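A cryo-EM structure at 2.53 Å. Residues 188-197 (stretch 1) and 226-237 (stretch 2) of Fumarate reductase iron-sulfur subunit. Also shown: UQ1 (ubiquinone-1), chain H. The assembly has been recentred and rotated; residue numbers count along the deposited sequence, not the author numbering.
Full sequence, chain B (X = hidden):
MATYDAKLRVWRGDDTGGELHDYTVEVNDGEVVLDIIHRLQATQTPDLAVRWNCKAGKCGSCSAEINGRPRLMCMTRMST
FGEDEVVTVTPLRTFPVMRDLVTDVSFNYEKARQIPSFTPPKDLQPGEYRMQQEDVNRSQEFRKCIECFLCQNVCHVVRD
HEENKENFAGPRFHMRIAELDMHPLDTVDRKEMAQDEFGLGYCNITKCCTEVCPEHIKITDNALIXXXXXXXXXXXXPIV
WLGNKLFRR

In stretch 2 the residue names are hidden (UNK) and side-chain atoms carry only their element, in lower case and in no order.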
ATOM      1  N   VAL B 188     -21.317 -15.003   2.561  1.00 17.41           N
ATOM      2  CA  VAL B 188     -22.126 -14.432   1.488  1.00 17.41           C
ATOM      3  C   VAL B 188     -21.589 -14.880   0.134  1.00 17.41           C
ATOM      4  O   VAL B 188     -20.383 -15.085  -0.046  1.00 17.41           O
ATOM      5  CB  VAL B 188     -22.152 -12.896   1.615  1.00 17.41           C
ATOM      6  CG1 VAL B 188     -23.047 -12.273   0.561  1.00 17.41           C
ATOM      7  CG2 VAL B 188     -22.609 -12.502   3.002  1.00 17.41           C
ATOM      8  N   ASP B 189     -22.495 -15.037  -0.834  1.00 18.08           N
ATOM      9  CA  ASP B 189     -22.114 -15.545  -2.150  1.00 18.08           C
ATOM     10  C   ASP B 189     -21.533 -14.445  -3.035  1.00 18.08           C
ATOM     11  O   ASP B 189     -20.370 -14.519  -3.447  1.00 18.08           O
ATOM     12  CB  ASP B 189     -23.325 -16.198  -2.821  1.00 18.08           C
ATOM     13  CG  ASP B 189     -22.939 -17.077  -3.992  1.00 18.08           C
ATOM     14  OD1 ASP B 189     -21.736 -17.169  -4.301  1.00 18.08           O
ATOM     15  OD2 ASP B 189     -23.844 -17.685  -4.600  1.00 18.08           O
ATOM     16  N   ARG B 190     -22.334 -13.425  -3.349  1.00 16.07           N
ATOM     17  CA  ARG B 190     -21.965 -12.238  -4.123  1.00 16.07           C
ATOM     18  C   ARG B 190     -21.751 -12.509  -5.609  1.00 16.07           C
ATOM     19  O   ARG B 190     -21.522 -11.555  -6.366  1.00 16.07           O
ATOM     20  CB  ARG B 190     -20.709 -11.542  -3.580  1.00 16.07           C
ATOM     21  CG  ARG B 190     -20.822 -11.049  -2.155  1.00 16.07           C
ATOM     22  CD  ARG B 190     -19.539 -10.361  -1.731  1.00 16.07           C
ATOM     23  NE  ARG B 190     -19.403 -10.285  -0.280  1.00 16.07           N
ATOM     24  CZ  ARG B 190     -18.944 -11.272   0.479  1.00 16.07           C
ATOM     25  NH1 ARG B 190     -18.578 -12.419  -0.071  1.00 16.07           N
ATOM     26  NH2 ARG B 190     -18.855 -11.113   1.789  1.00 16.07           N
ATOM     27  N   LYS B 191     -21.823 -13.762  -6.059  1.00 16.01           N
ATOM     28  CA  LYS B 191     -21.536 -14.068  -7.458  1.00 16.01           C
ATOM     29  C   LYS B 191     -22.562 -13.434  -8.391  1.00 16.01           C
ATOM     30  O   LYS B 191     -22.199 -12.839  -9.411  1.00 16.01           O
ATOM     31  CB  LYS B 191     -21.483 -15.581  -7.661  1.00 16.01           C
ATOM     32  CG  LYS B 191     -20.201 -16.233  -7.171  1.00 16.01           C
ATOM     33  CD  LYS B 191     -20.191 -17.715  -7.486  1.00 16.01           C
ATOM     34  CE  LYS B 191     -19.008 -18.414  -6.848  1.00 16.01           C
ATOM     35  NZ  LYS B 191     -19.129 -18.472  -5.372  1.00 16.01           N
ATOM     36  N   GLU B 192     -23.849 -13.557  -8.063  1.00 17.45           N
ATOM     37  CA  GLU B 192     -24.887 -12.956  -8.897  1.00 17.45           C
ATOM     38  C   GLU B 192     -24.788 -11.438  -8.911  1.00 17.45           C
ATOM     39  O   GLU B 192     -24.948 -10.809  -9.963  1.00 17.45           O
ATOM     40  CB  GLU B 192     -26.271 -13.390  -8.418  1.00 17.45           C
ATOM     41  CG  GLU B 192     -26.543 -14.864  -8.566  1.00 17.45           C
ATOM     42  CD  GLU B 192     -26.561 -15.292 -10.015  1.00 17.45           C
ATOM     43  OE1 GLU B 192     -25.689 -16.089 -10.408  1.00 17.45           O
ATOM     44  OE2 GLU B 192     -27.448 -14.832 -10.764  1.00 17.45           O
ATOM     45  N   MET B 193     -24.536 -10.829  -7.752  1.00 16.85           N
ATOM     46  CA  MET B 193     -24.518  -9.374  -7.699  1.00 16.85           C
ATOM     47  C   MET B 193     -23.303  -8.802  -8.411  1.00 16.85           C
ATOM     48  O   MET B 193     -23.384  -7.704  -8.973  1.00 16.85           O
ATOM     49  CB  MET B 193     -24.576  -8.882  -6.254  1.00 16.85           C
ATOM     50  CG  MET B 193     -23.385  -9.250  -5.413  1.00 16.85           C
ATOM     51  SD  MET B 193     -23.552  -8.737  -3.699  1.00 16.85           S
ATOM     52  CE  MET B 193     -24.756  -9.916  -3.103  1.00 16.85           C
ATOM     53  N   ALA B 194     -22.184  -9.535  -8.421  1.00 14.96           N
ATOM     54  CA  ALA B 194     -21.006  -9.078  -9.149  1.00 14.96           C
ATOM     55  C   ALA B 194     -21.310  -8.856 -10.623  1.00 14.96           C
ATOM     56  O   ALA B 194     -20.722  -7.971 -11.252  1.00 14.96           O
ATOM     57  CB  ALA B 194     -19.865 -10.081  -8.992  1.00 14.96           C
ATOM     58  N   GLN B 195     -22.220  -9.645 -11.186  1.00 15.20           N
ATOM     59  CA  GLN B 195     -22.630  -9.502 -12.576  1.00 15.20           C
ATOM     60  C   GLN B 195     -23.798  -8.539 -12.740  1.00 15.20           C
ATOM     61  O   GLN B 195     -23.826  -7.763 -13.700  1.00 15.20           O
ATOM     62  CB  GLN B 195     -23.001 -10.872 -13.148  1.00 15.20           C
ATOM     63  CG  GLN B 195     -23.381 -10.880 -14.622  1.00 15.20           C
ATOM     64  CD  GLN B 195     -22.252 -10.435 -15.525  1.00 15.20           C
ATOM     65  OE1 GLN B 195     -22.259  -9.319 -16.038  1.00 15.20           O
ATOM     66  NE2 GLN B 195     -21.275 -11.304 -15.722  1.00 15.20           N
ATOM     67  N   ASP B 196     -24.756  -8.557 -11.813  1.00 17.09           N
ATOM     68  CA  ASP B 196     -26.011  -7.845 -12.020  1.00 17.09           C
ATOM     69  C   ASP B 196     -25.974  -6.389 -11.566  1.00 17.09           C
ATOM     70  O   ASP B 196     -26.540  -5.525 -12.243  1.00 17.09           O
ATOM     71  CB  ASP B 196     -27.148  -8.580 -11.312  1.00 17.09           C
ATOM     72  CG  ASP B 196     -27.427  -9.936 -11.923  1.00 17.09           C
ATOM     73  OD1 ASP B 196     -27.381 -10.048 -13.165  1.00 17.09           O
ATOM     74  OD2 ASP B 196     -27.695 -10.893 -11.167  1.00 17.09           O
ATOM     75  N   GLU B 197     -25.336  -6.081 -10.436  1.00 16.70           N
ATOM     76  CA  GLU B 197     -25.289  -4.708  -9.950  1.00 16.70           C
ATOM     77  C   GLU B 197     -23.932  -4.039 -10.082  1.00 16.70           C
ATOM     78  O   GLU B 197     -23.875  -2.811 -10.157  1.00 16.70           O
ATOM     79  CB  GLU B 197     -25.745  -4.632  -8.485  1.00 16.70           C
ATOM     80  CG  GLU B 197     -27.223  -4.947  -8.271  1.00 16.70           C
ATOM     81  CD  GLU B 197     -27.526  -6.426  -8.203  1.00 16.70           C
ATOM     82  OE1 GLU B 197     -26.577  -7.225  -8.261  1.00 16.70           O
ATOM     83  OE2 GLU B 197     -28.716  -6.789  -8.098  1.00 16.70           O
ATOM     84  N   UNK B 226     -11.178 -15.509 -12.974  1.00 11.25           N
ATOM     85  CA  UNK B 226     -11.840 -16.482 -12.086  1.00 11.25           C
ATOM     86  C   UNK B 226     -13.257 -16.098 -11.701  1.00 11.25           C
ATOM     87  O   UNK B 226     -14.136 -16.967 -11.643  1.00 11.25           O
ATOM     88  c   UNK B 226     -10.909 -16.517 -10.869  1.00 11.25           C
ATOM     89  c   UNK B 226      -9.592 -16.174 -11.407  1.00 11.25           C
ATOM     90  c   UNK B 226      -9.837 -15.160 -12.473  1.00 11.25           C
ATOM     91  N   UNK B 227     -13.514 -14.814 -11.445  1.00 11.91           N
ATOM     92  CA  UNK B 227     -14.867 -14.405 -11.090  1.00 11.91           C
ATOM     93  C   UNK B 227     -15.806 -14.508 -12.282  1.00 11.91           C
ATOM     94  O   UNK B 227     -16.982 -14.843 -12.119  1.00 11.91           O
ATOM     95  c   UNK B 227     -14.294 -12.897  -9.128  1.00 11.91           C
ATOM     96  s   UNK B 227     -15.320 -13.696  -7.879  1.00 11.91           S
ATOM     97  c   UNK B 227     -16.915 -12.960  -8.208  1.00 11.91           C
ATOM     98  c   UNK B 227     -14.871 -12.989 -10.522  1.00 11.91           C
ATOM     99  N   UNK B 228     -15.309 -14.226 -13.485  1.00 11.18           N
ATOM    100  CA  UNK B 228     -16.126 -14.423 -14.678  1.00 11.18           C
ATOM    101  C   UNK B 228     -16.465 -15.895 -14.868  1.00 11.18           C
ATOM    102  O   UNK B 228     -17.584 -16.237 -15.259  1.00 11.18           O
ATOM    103  c   UNK B 228     -14.609 -11.860 -17.159  1.00 11.18           C
ATOM    104  c   UNK B 228     -14.777 -10.363 -17.363  1.00 11.18           C
ATOM    105  n   UNK B 228     -15.931 -10.032 -18.238  1.00 11.18           N
ATOM    106  c   UNK B 228     -15.409 -13.870 -15.907  1.00 11.18           C
ATOM    107  c   UNK B 228     -15.488 -12.364 -16.036  1.00 11.18           C
ATOM    108  N   UNK B 229     -15.510 -16.781 -14.587  1.00 11.80           N
ATOM    109  CA  UNK B 229     -15.779 -18.212 -14.680  1.00 11.80           C
ATOM    110  C   UNK B 229     -16.801 -18.659 -13.640  1.00 11.80           C
ATOM    111  O   UNK B 229     -17.659 -19.500 -13.927  1.00 11.80           O
ATOM    112  c   UNK B 229     -14.133 -19.488 -16.988  1.00 11.80           C
ATOM    113  c   UNK B 229     -14.476 -18.992 -14.538  1.00 11.80           C
ATOM    114  o   UNK B 229     -14.333 -20.720 -17.007  1.00 11.80           O
ATOM    115  o   UNK B 229     -14.394 -18.749 -17.958  1.00 11.80           O
ATOM    116  c   UNK B 229     -13.554 -18.861 -15.734  1.00 11.80           C
ATOM    117  N   UNK B 230     -16.731 -18.112 -12.425  1.00 12.35           N
ATOM    118  CA  UNK B 230     -17.729 -18.440 -11.407  1.00 12.35           C
ATOM    119  C   UNK B 230     -19.110 -17.905 -11.782  1.00 12.35           C
ATOM    120  O   UNK B 230     -20.131 -18.577 -11.570  1.00 12.35           O
ATOM    121  c   UNK B 230     -15.971 -18.512  -9.591  1.00 12.35           C
ATOM    122  c   UNK B 230     -13.859 -18.785  -6.634  1.00 12.35           C
ATOM    123  c   UNK B 230     -15.451 -17.913  -8.306  1.00 12.35           C
ATOM    124  n   UNK B 230     -14.636 -18.382  -5.642  1.00 12.35           N
ATOM    125  c   UNK B 230     -17.277 -17.900 -10.054  1.00 12.35           C
ATOM    126  n   UNK B 230     -12.718 -19.399  -6.364  1.00 12.35           N
ATOM    127  n   UNK B 230     -14.217 -18.574  -7.895  1.00 12.35           N
ATOM    128  N   UNK B 231     -19.165 -16.698 -12.346  1.00 13.05           N
ATOM    129  CA  UNK B 231     -20.434 -16.155 -12.815  1.00 13.05           C
ATOM    130  C   UNK B 231     -20.998 -17.021 -13.934  1.00 13.05           C
ATOM    131  O   UNK B 231     -22.210 -17.236 -14.017  1.00 13.05           O
ATOM    132  c   UNK B 231     -20.006 -13.805 -12.055  1.00 13.05           C
ATOM    133  c   UNK B 231     -20.258 -14.690 -13.257  1.00 13.05           C
ATOM    134  c   UNK B 231     -21.481 -14.208 -14.015  1.00 13.05           C
ATOM    135  N   UNK B 232     -20.130 -17.528 -14.811  1.00 12.60           N
ATOM    136  CA  UNK B 232     -20.584 -18.433 -15.861  1.00 12.60           C
ATOM    137  C   UNK B 232     -21.092 -19.744 -15.278  1.00 12.60           C
ATOM    138  O   UNK B 232     -22.051 -20.327 -15.795  1.00 12.60           O
ATOM    139  c   UNK B 232     -19.458 -18.686 -16.858  1.00 12.60           C
ATOM    140  N   UNK B 233     -20.449 -20.233 -14.216  1.00 13.25           N
ATOM    141  CA  UNK B 233     -20.986 -21.364 -13.468  1.00 13.25           C
ATOM    142  C   UNK B 233     -22.423 -21.098 -13.051  1.00 13.25           C
ATOM    143  O   UNK B 233     -23.309 -21.938 -13.237  1.00 13.25           O
ATOM    144  o   UNK B 233     -18.120 -22.617 -11.560  1.00 13.25           O
ATOM    145  o   UNK B 233     -18.785 -22.981 -13.619  1.00 13.25           O
ATOM    146  c   UNK B 233     -20.145 -21.629 -12.220  1.00 13.25           C
ATOM    147  c   UNK B 233     -18.929 -22.467 -12.494  1.00 13.25           C
ATOM    148  N   UNK B 234     -22.663 -19.925 -12.473  1.00 15.06           N
ATOM    149  CA  UNK B 234     -23.979 -19.636 -11.913  1.00 15.06           C
ATOM    150  C   UNK B 234     -25.029 -19.319 -12.974  1.00 15.06           C
ATOM    151  O   UNK B 234     -26.211 -19.613 -12.767  1.00 15.06           O
ATOM    152  n   UNK B 234     -22.328 -20.647  -5.704  1.00 15.06           N
ATOM    153  n   UNK B 234     -23.641 -19.907  -7.441  1.00 15.06           N
ATOM    154  n   UNK B 234     -21.910 -21.366  -7.843  1.00 15.06           N
ATOM    155  c   UNK B 234     -23.878 -18.476 -10.927  1.00 15.06           C
ATOM    156  c   UNK B 234     -23.218 -18.826  -9.612  1.00 15.06           C
ATOM    157  c   UNK B 234     -22.626 -20.639  -6.996  1.00 15.06           C
ATOM    158  c   UNK B 234     -24.046 -19.833  -8.841  1.00 15.06           C
ATOM    159  N   UNK B 235     -24.637 -18.733 -14.099  1.00 14.88           N
ATOM    160  CA  UNK B 235     -25.589 -18.115 -15.016  1.00 14.88           C
ATOM    161  C   UNK B 235     -25.546 -18.655 -16.436  1.00 14.88           C
ATOM    162  O   UNK B 235     -26.596 -18.770 -17.069  1.00 14.88           O
ATOM    163  n   UNK B 235     -27.539 -13.286 -14.025  1.00 14.88           N
ATOM    164  c   UNK B 235     -25.355 -16.599 -15.062  1.00 14.88           C
ATOM    165  c   UNK B 235     -26.262 -13.587 -14.723  1.00 14.88           C
ATOM    166  c   UNK B 235     -25.771 -15.861 -13.810  1.00 14.88           C
ATOM    167  c   UNK B 235     -25.332 -14.413 -13.862  1.00 14.88           C
ATOM    168  N   UNK B 236     -24.368 -18.981 -16.963  1.00 14.53           N
ATOM    169  CA  UNK B 236     -24.204 -19.229 -18.391  1.00 14.53           C
ATOM    170  C   UNK B 236     -23.730 -20.648 -18.683  1.00 14.53           C
ATOM    171  O   UNK B 236     -23.011 -20.877 -19.656  1.00 14.53           O
ATOM    172  c   UNK B 236     -22.966 -14.654 -17.746  1.00 14.53           C
ATOM    173  c   UNK B 236     -24.802 -16.246 -19.033  1.00 14.53           C
ATOM    174  o   UNK B 236     -24.510 -12.844 -17.817  1.00 14.53           O
ATOM    175  c   UNK B 236     -25.115 -14.941 -18.744  1.00 14.53           C
ATOM    176  c   UNK B 236     -22.661 -15.965 -18.038  1.00 14.53           C
ATOM    177  c   UNK B 236     -23.572 -16.783 -18.685  1.00 14.53           C
ATOM    178  c   UNK B 236     -24.195 -14.149 -18.103  1.00 14.53           C
ATOM    179  c   UNK B 236     -23.236 -18.218 -19.001  1.00 14.53           C
ATOM    180  N   UNK B 237     -24.128 -21.608 -17.863  1.00 15.50           N
ATOM    181  CA  UNK B 237     -23.694 -22.994 -18.026  1.00 15.50           C
ATOM    182  C   UNK B 237     -24.901 -23.880 -18.277  1.00 15.50           C
ATOM    183  O   UNK B 237     -25.680 -24.141 -17.341  1.00 15.50           O
ATOM    184  c   UNK B 237     -21.855 -24.481 -17.128  1.00 15.50           C
ATOM    185  o   UNK B 237     -22.101 -25.354 -17.984  1.00 15.50           O
ATOM    186  o   UNK B 237     -20.764 -24.408 -16.533  1.00 15.50           O
ATOM    187  c   UNK B 237     -22.926 -23.466 -16.794  1.00 15.50           C
TER
HETATM  188  C1  UQ1 H 301     -28.054 -14.864 -21.874  1.00 18.81           C
HETATM  189  O1  UQ1 H 301     -27.879 -15.525 -20.910  1.00 18.81           O
HETATM  190  C2  UQ1 H 301     -28.531 -13.421 -21.739  1.00 18.81           C
HETATM  191  O2  UQ1 H 301     -28.764 -12.874 -20.473  1.00 18.81           O
HETATM  192  CM2 UQ1 H 301     -30.117 -12.702 -20.161  1.00 18.81           C
HETATM  193  C3  UQ1 H 301     -28.752 -12.574 -22.988  1.00 18.81           C
HETATM  194  O3  UQ1 H 301     -29.190 -11.251 -22.867  1.00 18.81           O
HETATM  195  CM3 UQ1 H 301     -28.161 -10.320 -22.695  1.00 18.81           C
HETATM  196  C4  UQ1 H 301     -28.500 -13.170 -24.367  1.00 18.81           C
HETATM  197  O4  UQ1 H 301     -28.672 -12.513 -25.335  1.00 18.81           O
HETATM  198  C5  UQ1 H 301     -28.022 -14.612 -24.501  1.00 18.81           C
HETATM  199  CM5 UQ1 H 301     -27.766 -15.211 -25.881  1.00 18.81           C
HETATM  200  C6  UQ1 H 301     -27.802 -15.459 -23.253  1.00 18.81           C
HETATM  201  C7  UQ1 H 301     -27.319 -16.900 -23.382  1.00 18.81           C
HETATM  202  C8  UQ1 H 301     -25.793 -16.885 -23.349  1.00 18.81           C
HETATM  203  C9  UQ1 H 301     -25.119 -17.849 -22.765  1.00 18.81           C
HETATM  204  C10 UQ1 H 301     -25.858 -19.010 -22.105  1.00 18.81           C
HETATM  205  C11 UQ1 H 301     -23.594 -17.800 -22.748  1.00 18.81           C

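Position 226 carries three carbons that close a ring onto its own backbone N, which therefore has no proton for the preceding turn; the helix kinks here, out of reach of stretch 1. This is Pro 226. Position 227 has an unbranched chain of two carbons, a sulfur and a last carbon, and that end approaches the CB of Ala 194: Met 227, with CE 4.2 Å from Ala 194 CB, an apolar contact between two buried residues.

At 228, four carbons in a row end in nitrogen, without touching stretch 1: Lys 228. Position 229, three carbons with two oxygens on the third, is likewise out of reach: Glu 229. Position 230 shows three carbons, a nitrogen, then a carbon bearing two more nitrogens, and the CB of 230 lies 3.7 Å from Lys 191 CE. It is Arg 230, whose guanidinium is hydrogen-bonded elsewhere in the structure.

Position 231 has one carbon branching to two others, which reach Lys 191 and Gln 195; the CA of 231 is 5.9 Å from Lys 191 CA, the nearest CA pair across the stretches. This is Val 231, with CG2 3.6 Å from Lys 191 O and CG1 3.4 Å from Gln 195 NE2. Position 232, a single carbon pointing away, is Ala 232. Position 233, two carbons with two oxygens on the second, does not reach stretch 1 and is Asp 233.

Position 234 repeats the pattern of 230, but its planar end reaches Asp 189 and Lys 191. Arg 234 forms a salt bridge, NH2 to Asp 189 OD2 at 3.5 Å, near the guanidinium plane, while Lys 191 CD covers one face, 3.8 Å from CZ. Position 235 has four carbons ending in nitrogen, close to two acids: Lys 235, whose NZ bridges Asp 196 OD1 at 3.4 Å, with a weak hydrogen bond, and Glu 192 OE2 at a long 3.6 Å. At 236, one carbon leads to a six-carbon ring bearing an oxygen, and that oxygen nears Gln 195: Tyr 236, its OH 3.9 Å from Gln 195 CG and its CE1 3.6 Å from UQ1 O1. Position 237, two carbons with two oxygens on the second, is out of reach: Asp 237.

The helix axes lie at 105°. Long side chains carry much of the contact, Lys 191 above all, and acids on stretch 1 answer bases on stretch 2. Lys 191 NZ sits 3.9 Å from Arg 234 NH2, yet Asp 189 pairs with both: its OD1 takes a hydrogen bond from Lys 191 NZ at 3.1 Å, and its OD2 faces the arginine. One carboxylate thus serves two like charges.

Stretch 2, residues 226-237: PMKERVADRKYD
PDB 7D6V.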